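Local atomic coordinates of methyl-accepting chemotaxis protein (Vibrio parahaemolyticus, PDB entry 4EXO), a protein that probably acts as a chemotaxis receptor, its periplasmic Cache (PAS-like) domain sensing small molecules and holding pyruvic acid in this crystal. Residues Glu55-Phe60 with His114-Asn119; Ala122-Tyr127 with Gly141-Asp146. One frame throughout, in Å; residues are numbered along the deposited sequence. Where two conformers were deposited one is given.

In the fold
The chain begins with the long helix 2-28 and reaches the loop 55-60 after helix 42-51. Contact 1 (55-60 with 114-119) closes a loop of 53 residues. This loop contains strands 61-63 and 69-72, helix 94-104 and most of strand 108-115. Contact 1 thus ties the approach to the sheet to the turn after strand 108-115. Contact 2 (122-127 with 141-146) follows in series, neither nested nor crossed, and closes the C-terminal hairpin of strands 120-131 and 136-143. The two contacts touch: His114 and Lys115 of contact 1 meet Tyr143 and Asp145 of contact 2. Both also reach the bound pyruvic acid.

Contact 1 of 2, residues Glu55-Phe60 with His114-Asn119; sequences ESDGYF and HKPTIN. With PYR (pyruvic acid), chain B.
The hydroxyl of Thr117 donates a hydrogen bond to the carboxylate of Asp57, with Thr117 OG1 2.6 Å from Asp57 OD2. The backbone joins in: Thr117 N donates to Asp57 OD1 at 2.8 Å, with an N-H...O angle of 151°. Both oxygens use their syn lone pairs. One residue therefore grips both arms of the carboxylate, which should fix its rotation. The chi1 of Thr117 (56°) sets OG1 between the backbone N and the carbonyl carbon, and Thr117 CG2 packs on Ser56 CB at 3.5 Å. Asp57 OD1 also lies against the Pro116 ring, 3.2 Å from its CD. The extended Lys115 chain runs past, with CE 3.4 Å from Asp57 OD2. Its NZ forms a salt bridge with Asp145 instead.

Each segment contributes a turn. Glu55 to Gly58 form a type I beta turn before strand 61-63. The other turn follows strand 108-115 in the antiparallel sheet of the Cache domain, and Ile118 N bonds back to Lys115 O. Across the ends of this turn, His114 NE2 donates to Asn119 OD1, which lies close to the imidazole plane.

Tyr59 belongs to the pyruvic acid pocket. Tyr59 CE2 meets Pro116 CG at 3.9 Å. Its hydroxyl donates to pyruvic acid OXT, which lies at the ring edge and in plane, 2.6 Å from Tyr59 OH. A water donates to the same hydroxyl, 2.8 Å from Tyr59 OH, and is also hydrogen-bonded to His114 ND1. Tyr143 OH is a further hydrogen-bond partner of Tyr59 OH, and His72 and Tyr63 also bind the ligand.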
ATOM      1  N   GLU A  55       7.923  -1.917   3.179  1.00 24.52           N
ATOM      2  CA  GLU A  55       9.359  -1.858   3.470  1.00 25.71           C
ATOM      3  C   GLU A  55       9.750  -3.303   3.798  1.00 25.23           C
ATOM      4  O   GLU A  55       8.899  -4.201   3.857  1.00 24.10           O
ATOM      5  CB  GLU A  55       9.687  -0.907   4.631  1.00 26.54           C
ATOM      6  CG  GLU A  55       8.949  -1.251   5.947  1.00 29.36           C
ATOM      7  CD  GLU A  55       9.297  -0.288   7.090  1.00 37.78           C
ATOM      8  OE1 GLU A  55      10.457  -0.314   7.555  1.00 39.93           O
ATOM      9  OE2 GLU A  55       8.412   0.481   7.521  1.00 42.18           O
ATOM     10  N   SER A  56      11.039  -3.552   3.979  1.00 24.86           N
ATOM     11  CA  SER A  56      11.494  -4.915   4.256  1.00 24.89           C
ATOM     12  C   SER A  56      10.771  -5.559   5.445  1.00 23.40           C
ATOM     13  O   SER A  56      10.439  -6.776   5.411  1.00 23.83           O
ATOM     14  CB  SER A  56      13.011  -4.947   4.469  1.00 26.10           C
ATOM     15  OG  SER A  56      13.651  -4.797   3.204  1.00 32.75           O
ATOM     16  N   ASP A  57      10.443  -4.737   6.446  1.00 21.25           N
ATOM     17  CA  ASP A  57       9.771  -5.251   7.652  1.00 20.77           C
ATOM     18  C   ASP A  57       8.250  -5.056   7.611  1.00 19.57           C
ATOM     19  O   ASP A  57       7.592  -5.225   8.619  1.00 18.55           O
ATOM     20  CB  ASP A  57      10.316  -4.524   8.878  1.00 20.43           C
ATOM     21  CG  ASP A  57      11.757  -4.935   9.197  1.00 22.25           C
ATOM     22  OD1 ASP A  57      12.047  -6.142   9.138  1.00 22.60           O
ATOM     23  OD2 ASP A  57      12.581  -4.056   9.511  1.00 23.14           O
ATOM     24  N   GLY A  58       7.728  -4.673   6.456  1.00 18.43           N
ATOM     25  CA  GLY A  58       6.334  -4.233   6.332  1.00 18.51           C
ATOM     26  C   GLY A  58       5.554  -5.210   5.481  1.00 18.54           C
ATOM     27  O   GLY A  58       5.611  -5.132   4.254  1.00 19.37           O
ATOM     28  N   TYR A  59       4.801  -6.122   6.123  1.00 17.08           N
ATOM     29  CA  TYR A  59       4.180  -7.259   5.430  1.00 16.40           C
ATOM     30  C   TYR A  59       2.852  -7.640   6.084  1.00 16.32           C
ATOM     31  O   TYR A  59       2.537  -7.157   7.192  1.00 15.52           O
ATOM     32  CB  TYR A  59       5.130  -8.497   5.502  1.00 16.00           C
ATOM     33  CG  TYR A  59       5.356  -8.976   6.941  1.00 15.79           C
ATOM     34  CD1 TYR A  59       4.499  -9.912   7.525  1.00 16.98           C
ATOM     35  CD2 TYR A  59       6.400  -8.444   7.724  1.00 16.83           C
ATOM     36  CE1 TYR A  59       4.685 -10.362   8.862  1.00 16.73           C
ATOM     37  CE2 TYR A  59       6.624  -8.871   9.068  1.00 17.51           C
ATOM     38  CZ  TYR A  59       5.746  -9.843   9.619  1.00 15.90           C
ATOM     39  OH  TYR A  59       5.936 -10.263  10.916  1.00 16.33           O
ATOM     40  N   PHE A  60       2.090  -8.506   5.402  1.00 16.40           N
ATOM     41  CA  PHE A  60       0.803  -8.993   5.913  1.00 16.65           C
ATOM     42  C   PHE A  60       0.839 -10.406   6.494  1.00 17.60           C
ATOM     43  O   PHE A  60       1.630 -11.275   6.042  1.00 17.28           O
ATOM     44  CB  PHE A  60      -0.242  -9.003   4.798  1.00 16.27           C
ATOM     45  CG  PHE A  60      -0.666  -7.647   4.361  1.00 17.28           C
ATOM     46  CD1 PHE A  60      -1.587  -6.915   5.112  1.00 17.85           C
ATOM     47  CD2 PHE A  60      -0.156  -7.104   3.185  1.00 19.84           C
ATOM     48  CE1 PHE A  60      -2.007  -5.647   4.709  1.00 20.98           C
ATOM     49  CE2 PHE A  60      -0.563  -5.814   2.747  1.00 20.34           C
ATOM     50  CZ  PHE A  60      -1.483  -5.071   3.518  1.00 22.56           C
ATOM     51  N   HIS A 114       9.048 -11.626  15.601  1.00 18.55           N
ATOM     52  CA  HIS A 114      10.180 -11.677  14.668  1.00 17.23           C
ATOM     53  C   HIS A 114      10.167 -10.423  13.772  1.00 17.34           C
ATOM     54  O   HIS A 114       9.143 -10.061  13.192  1.00 17.09           O
ATOM     55  CB  HIS A 114      10.047 -12.928  13.809  1.00 16.75           C
ATOM     56  CG  HIS A 114      11.020 -13.000  12.664  1.00 19.09           C
ATOM     57  ND1 HIS A 114      10.696 -12.594  11.387  1.00 17.40           N
ATOM     58  CD2 HIS A 114      12.273 -13.508  12.593  1.00 20.42           C
ATOM     59  CE1 HIS A 114      11.718 -12.827  10.579  1.00 21.69           C
ATOM     60  NE2 HIS A 114      12.682 -13.401  11.286  1.00 19.84           N
ATOM     61  N   LYS A 115      11.318  -9.771  13.661  1.00 16.64           N
ATOM     62  CA  LYS A 115      11.481  -8.630  12.772  1.00 17.36           C
ATOM     63  C   LYS A 115      12.424  -9.058  11.611  1.00 18.05           C
ATOM     64  O   LYS A 115      13.592  -9.379  11.859  1.00 19.06           O
ATOM     65  CB  LYS A 115      12.123  -7.480  13.558  1.00 16.94           C
ATOM     66  CG  LYS A 115      12.399  -6.225  12.729  1.00 19.62           C
ATOM     67  CD  LYS A 115      12.929  -5.087  13.627  1.00 20.85           C
ATOM     68  CE  LYS A 115      13.221  -3.840  12.807  1.00 23.06           C
ATOM     69  NZ  LYS A 115      13.723  -2.688  13.645  1.00 25.03           N
ATOM     70  N   PRO A 116      11.915  -9.095  10.362  1.00 18.51           N
ATOM     71  CA  PRO A 116      12.713  -9.644   9.248  1.00 18.13           C
ATOM     72  C   PRO A 116      14.125  -9.094   9.150  1.00 18.22           C
ATOM     73  O   PRO A 116      15.073  -9.888   8.976  1.00 20.27           O
ATOM     74  CB  PRO A 116      11.877  -9.298   8.010  1.00 18.71           C
ATOM     75  CG  PRO A 116      10.411  -9.463   8.547  1.00 16.89           C
ATOM     76  CD  PRO A 116      10.504  -8.845   9.974  1.00 18.37           C
ATOM     77  N   THR A 117      14.304  -7.782   9.261  1.00 19.79           N
ATOM     78  CA  THR A 117      15.625  -7.205   8.964  1.00 19.65           C
ATOM     79  C   THR A 117      16.720  -7.552   9.993  1.00 20.18           C
ATOM     80  O   THR A 117      17.893  -7.242   9.749  1.00 20.68           O
ATOM     81  CB  THR A 117      15.578  -5.663   8.762  1.00 20.25           C
ATOM     82  OG1 THR A 117      15.001  -5.026   9.913  1.00 20.00           O
ATOM     83  CG2 THR A 117      14.786  -5.280   7.480  1.00 21.73           C
ATOM     84  N   ILE A 118      16.354  -8.132  11.143  1.00 19.20           N
ATOM     85  CA  ILE A 118      17.350  -8.575  12.149  1.00 19.28           C
ATOM     86  C   ILE A 118      17.171 -10.036  12.549  1.00 19.00           C
ATOM     87  O   ILE A 118      17.919 -10.561  13.389  1.00 18.31           O
ATOM     88  CB  ILE A 118      17.348  -7.690  13.447  1.00 20.27           C
ATOM     89  CG1 ILE A 118      15.963  -7.733  14.148  1.00 18.79           C
ATOM     90  CG2 ILE A 118      17.775  -6.255  13.109  1.00 21.26           C
ATOM     91  CD1 ILE A 118      15.921  -6.989  15.564  1.00 21.20           C
ATOM     92  N   ASN A 119      16.186 -10.700  11.946  1.00 17.83           N
ATOM     93  CA  ASN A 119      15.878 -12.083  12.286  1.00 18.56           C
ATOM     94  C   ASN A 119      15.882 -12.344  13.807  1.00 18.69           C
ATOM     95  O   ASN A 119      16.548 -13.288  14.291  1.00 17.86           O
ATOM     96  CB  ASN A 119      16.848 -13.081  11.560  1.00 17.62           C
ATOM     97  CG  ASN A 119      16.385 -14.526  11.674  1.00 18.19           C
ATOM     98  OD1 ASN A 119      15.177 -14.795  11.838  1.00 18.87           O
ATOM     99  ND2 ASN A 119      17.322 -15.472  11.593  1.00 17.66           N
TER
HETATM  100  C   PYR B 201       3.040 -11.160  12.829  1.00 20.67           C
HETATM  101  O   PYR B 201       3.264 -10.013  13.434  1.00 20.01           O
HETATM  102  OXT PYR B 201       3.800 -11.497  11.805  1.00 19.95           O
HETATM  103  CA  PYR B 201       2.015 -12.030  13.266  1.00 21.76           C
HETATM  104  O3  PYR B 201       1.870 -13.125  12.617  1.00 19.66           O
HETATM  105  CB  PYR B 201       1.111 -11.762  14.464  1.00 20.45           C
HETATM  106  O   HOH W   1       7.909 -12.198  10.872  1.00 18.34           O

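Contact 2 of 2, residues Ala122-Tyr127 with Gly141-Asp146; sequences APKLGY and GIYIDD. With PYR (pyruvic acid), chain B.
Lys124 and Tyr143 face each other as a non-hydrogen-bonded pair of the antiparallel hairpin 120-131/136-143, their side chains on the same face of the sheet. The lysine chain is extended, with CG anti to the backbone N (chi1 -174°). It runs over one face of the Tyr143 ring, and Lys124 CG makes a CH-pi contact 4.2 Å from the ring centroid. Further out, Lys124 CE passes Gly141 CA at 3.8 Å. Lys124 NZ then donates to Tyr143 OH at 3.2 Å and to pyruvic acid O, 2.6 Å from NZ. Tyr143 OH is also hydrogen-bonded to His114 O.

Just past the end of strand 136-143, Ile144 N still donates to Pro123 O at 2.8 Å. Pro123 CB packs on Ile144 CG1 at 3.8 Å. The proline ring also lies across Asp145, whose carboxylate turns to Lys115. On the other side of the Lys124-Tyr143 pair, Leu125 and Ile142 form a hydrogen-bonded pair, with Leu125 N 2.8 Å from Ile142 O. On that face Ile142 packs on helix 2-28.

Lys124 is buried, and its amine probably complements the carboxylate of the ligand. The bond to Tyr143 OH and the ring under the lysine chain are consistent with NZ being held in place for the ligand oxygen O.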
ATOM      1  N   ALA A 122      11.396  -8.255  18.150  1.00 19.98           N
ATOM      2  CA  ALA A 122      11.443  -6.821  18.398  1.00 20.32           C
ATOM      3  C   ALA A 122      10.047  -6.286  18.698  1.00 20.36           C
ATOM      4  O   ALA A 122       9.062  -6.830  18.185  1.00 19.63           O
ATOM      5  CB  ALA A 122      12.002  -6.050  17.198  1.00 20.44           C
ATOM      6  N   PRO A 123       9.965  -5.193  19.476  1.00 21.71           N
ATOM      7  CA  PRO A 123       8.639  -4.614  19.740  1.00 21.80           C
ATOM      8  C   PRO A 123       7.974  -4.070  18.483  1.00 20.97           C
ATOM      9  O   PRO A 123       8.629  -3.401  17.652  1.00 19.92           O
ATOM     10  CB  PRO A 123       8.905  -3.505  20.768  1.00 21.93           C
ATOM     11  CG  PRO A 123      10.368  -3.241  20.719  1.00 25.59           C
ATOM     12  CD  PRO A 123      11.038  -4.522  20.245  1.00 22.66           C
ATOM     13  N   LYS A 124       6.669  -4.324  18.376  1.00 20.95           N
ATOM     14  CA  LYS A 124       5.899  -4.001  17.175  1.00 20.28           C
ATOM     15  C   LYS A 124       4.574  -3.359  17.579  1.00 20.08           C
ATOM     16  O   LYS A 124       4.066  -3.582  18.694  1.00 20.15           O
ATOM     17  CB  LYS A 124       5.612  -5.344  16.457  1.00 20.37           C
ATOM     18  CG  LYS A 124       4.944  -5.292  15.101  1.00 20.15           C
ATOM     19  CD  LYS A 124       4.955  -6.710  14.483  1.00 18.32           C
ATOM     20  CE  LYS A 124       4.423  -6.713  13.026  1.00 17.41           C
ATOM     21  NZ  LYS A 124       4.613  -8.070  12.364  1.00 19.09           N
ATOM     22  N   LEU A 125       4.008  -2.573  16.663  1.00 20.10           N
ATOM     23  CA  LEU A 125       2.622  -2.138  16.799  1.00 19.53           C
ATOM     24  C   LEU A 125       1.846  -2.732  15.630  1.00 19.30           C
ATOM     25  O   LEU A 125       2.092  -2.385  14.497  1.00 18.37           O
ATOM     26  CB  LEU A 125       2.511  -0.615  16.816  1.00 19.30           C
ATOM     27  CG  LEU A 125       1.068  -0.041  16.741  1.00 21.83           C
ATOM     28  CD1 LEU A 125       0.241  -0.539  17.944  1.00 21.48           C
ATOM     29  CD2 LEU A 125       1.135   1.482  16.719  1.00 24.89           C
ATOM     30  N   GLY A 126       0.935  -3.651  15.922  1.00 18.90           N
ATOM     31  CA  GLY A 126       0.152  -4.317  14.876  1.00 18.99           C
ATOM     32  C   GLY A 126      -1.176  -3.643  14.661  1.00 19.04           C
ATOM     33  O   GLY A 126      -1.672  -2.941  15.545  1.00 19.38           O
ATOM     34  N   TYR A 127      -1.732  -3.825  13.475  1.00 18.78           N
ATOM     35  CA  TYR A 127      -3.023  -3.255  13.114  1.00 18.88           C
ATOM     36  C   TYR A 127      -3.737  -4.320  12.262  1.00 18.75           C
ATOM     37  O   TYR A 127      -3.171  -4.848  11.315  1.00 18.51           O
ATOM     38  CB  TYR A 127      -2.893  -1.911  12.360  1.00 19.36           C
ATOM     39  CG  TYR A 127      -4.279  -1.438  11.937  1.00 19.72           C
ATOM     40  CD1 TYR A 127      -5.208  -1.037  12.893  1.00 19.00           C
ATOM     41  CD2 TYR A 127      -4.680  -1.511  10.601  1.00 17.77           C
ATOM     42  CE1 TYR A 127      -6.510  -0.660  12.519  1.00 19.46           C
ATOM     43  CE2 TYR A 127      -5.974  -1.121  10.210  1.00 21.07           C
ATOM     44  CZ  TYR A 127      -6.875  -0.711  11.191  1.00 20.57           C
ATOM     45  OH  TYR A 127      -8.138  -0.320  10.845  1.00 21.54           O
ATOM     46  N   GLY A 141       1.953  -4.378  10.527  1.00 19.52           N
ATOM     47  CA  GLY A 141       2.504  -3.698  11.714  1.00 18.42           C
ATOM     48  C   GLY A 141       3.727  -2.877  11.383  1.00 19.52           C
ATOM     49  O   GLY A 141       4.280  -2.985  10.282  1.00 18.80           O
ATOM     50  N   ILE A 142       4.112  -2.017  12.324  1.00 19.35           N
ATOM     51  CA  ILE A 142       5.365  -1.251  12.235  0.50 19.71           C
ATOM     52  C   ILE A 142       6.215  -1.588  13.466  1.00 20.33           C
ATOM     53  O   ILE A 142       5.666  -1.759  14.568  1.00 19.57           O
ATOM     54  CB  ILE A 142       5.069   0.260  12.142  0.50 19.20           C
ATOM     55  CG1 ILE A 142       4.301   0.553  10.847  0.50 19.11           C
ATOM     56  CG2 ILE A 142       6.338   1.097  12.211  0.50 19.00           C
ATOM     57  CD1 ILE A 142       3.951   1.996  10.662  0.50 17.84           C
ATOM     58  N   TYR A 143       7.533  -1.677  13.306  1.00 20.74           N
ATOM     59  CA  TYR A 143       8.385  -2.020  14.462  1.00 23.10           C
ATOM     60  C   TYR A 143       8.762  -0.752  15.224  1.00 26.20           C
ATOM     61  O   TYR A 143       9.023   0.280  14.626  1.00 26.57           O
ATOM     62  CB  TYR A 143       9.603  -2.851  14.022  1.00 22.45           C
ATOM     63  CG  TYR A 143       9.140  -4.239  13.578  1.00 22.14           C
ATOM     64  CD1 TYR A 143       9.126  -5.311  14.489  1.00 20.23           C
ATOM     65  CD2 TYR A 143       8.672  -4.471  12.288  1.00 20.37           C
ATOM     66  CE1 TYR A 143       8.672  -6.566  14.118  1.00 18.98           C
ATOM     67  CE2 TYR A 143       8.209  -5.730  11.903  1.00 19.39           C
ATOM     68  CZ  TYR A 143       8.216  -6.769  12.811  1.00 18.83           C
ATOM     69  OH  TYR A 143       7.767  -8.022  12.436  1.00 18.02           O
ATOM     70  N   ILE A 144       8.729  -0.800  16.542  1.00 29.85           N
ATOM     71  CA  ILE A 144       8.905   0.436  17.305  1.00 34.11           C
ATOM     72  C   ILE A 144      10.222   0.481  18.079  1.00 36.61           C
ATOM     73  O   ILE A 144      10.460   1.430  18.847  1.00 37.72           O
ATOM     74  CB  ILE A 144       7.705   0.741  18.232  1.00 34.18           C
ATOM     75  CG1 ILE A 144       7.344  -0.463  19.099  1.00 35.71           C
ATOM     76  CG2 ILE A 144       6.462   1.145  17.411  1.00 36.26           C
ATOM     77  CD1 ILE A 144       6.139  -0.186  19.960  1.00 39.04           C
ATOM     78  N   ASP A 145      11.076  -0.518  17.867  1.00 38.84           N
ATOM     79  CA  ASP A 145      12.392  -0.551  18.533  1.00 42.43           C
ATOM     80  C   ASP A 145      13.209   0.751  18.423  1.00 44.43           C
ATOM     81  O   ASP A 145      13.988   1.054  19.338  1.00 45.71           O
ATOM     82  CB  ASP A 145      13.231  -1.816  18.218  1.00 42.05           C
ATOM     83  CG  ASP A 145      13.240  -2.208  16.728  1.00 44.34           C
ATOM     84  OD1 ASP A 145      12.404  -1.742  15.913  1.00 43.58           O
ATOM     85  OD2 ASP A 145      14.110  -3.034  16.375  1.00 46.91           O
ATOM     86  N   ASP A 146      13.043   1.508  17.333  1.00 46.50           N
ATOM     87  CA  ASP A 146      13.415   2.945  17.333  1.00 48.22           C
ATOM     88  C   ASP A 146      12.622   3.743  18.419  1.00 48.39           C
ATOM     89  O   ASP A 146      11.831   4.660  18.140  1.00 48.41           O
ATOM     90  CB  ASP A 146      13.312   3.592  15.925  1.00 48.87           C
ATOM     91  CG  ASP A 146      12.127   3.076  15.116  1.00 51.50           C
ATOM     92  OD1 ASP A 146      10.976   3.236  15.586  1.00 52.88           O
ATOM     93  OD2 ASP A 146      12.345   2.509  14.012  1.00 53.38           O
TER
HETATM   94  C   PYR B 201       3.040 -11.160  12.829  1.00 20.67           C
HETATM   95  O   PYR B 201       3.264 -10.013  13.434  1.00 20.01           O
HETATM   96  OXT PYR B 201       3.800 -11.497  11.805  1.00 19.95           O
HETATM   97  CA  PYR B 201       2.015 -12.030  13.266  1.00 21.76           C
HETATM   98  O3  PYR B 201       1.870 -13.125  12.617  1.00 19.66           O
HETATM   99  CB  PYR B 201       1.111 -11.762  14.464  1.00 20.45           C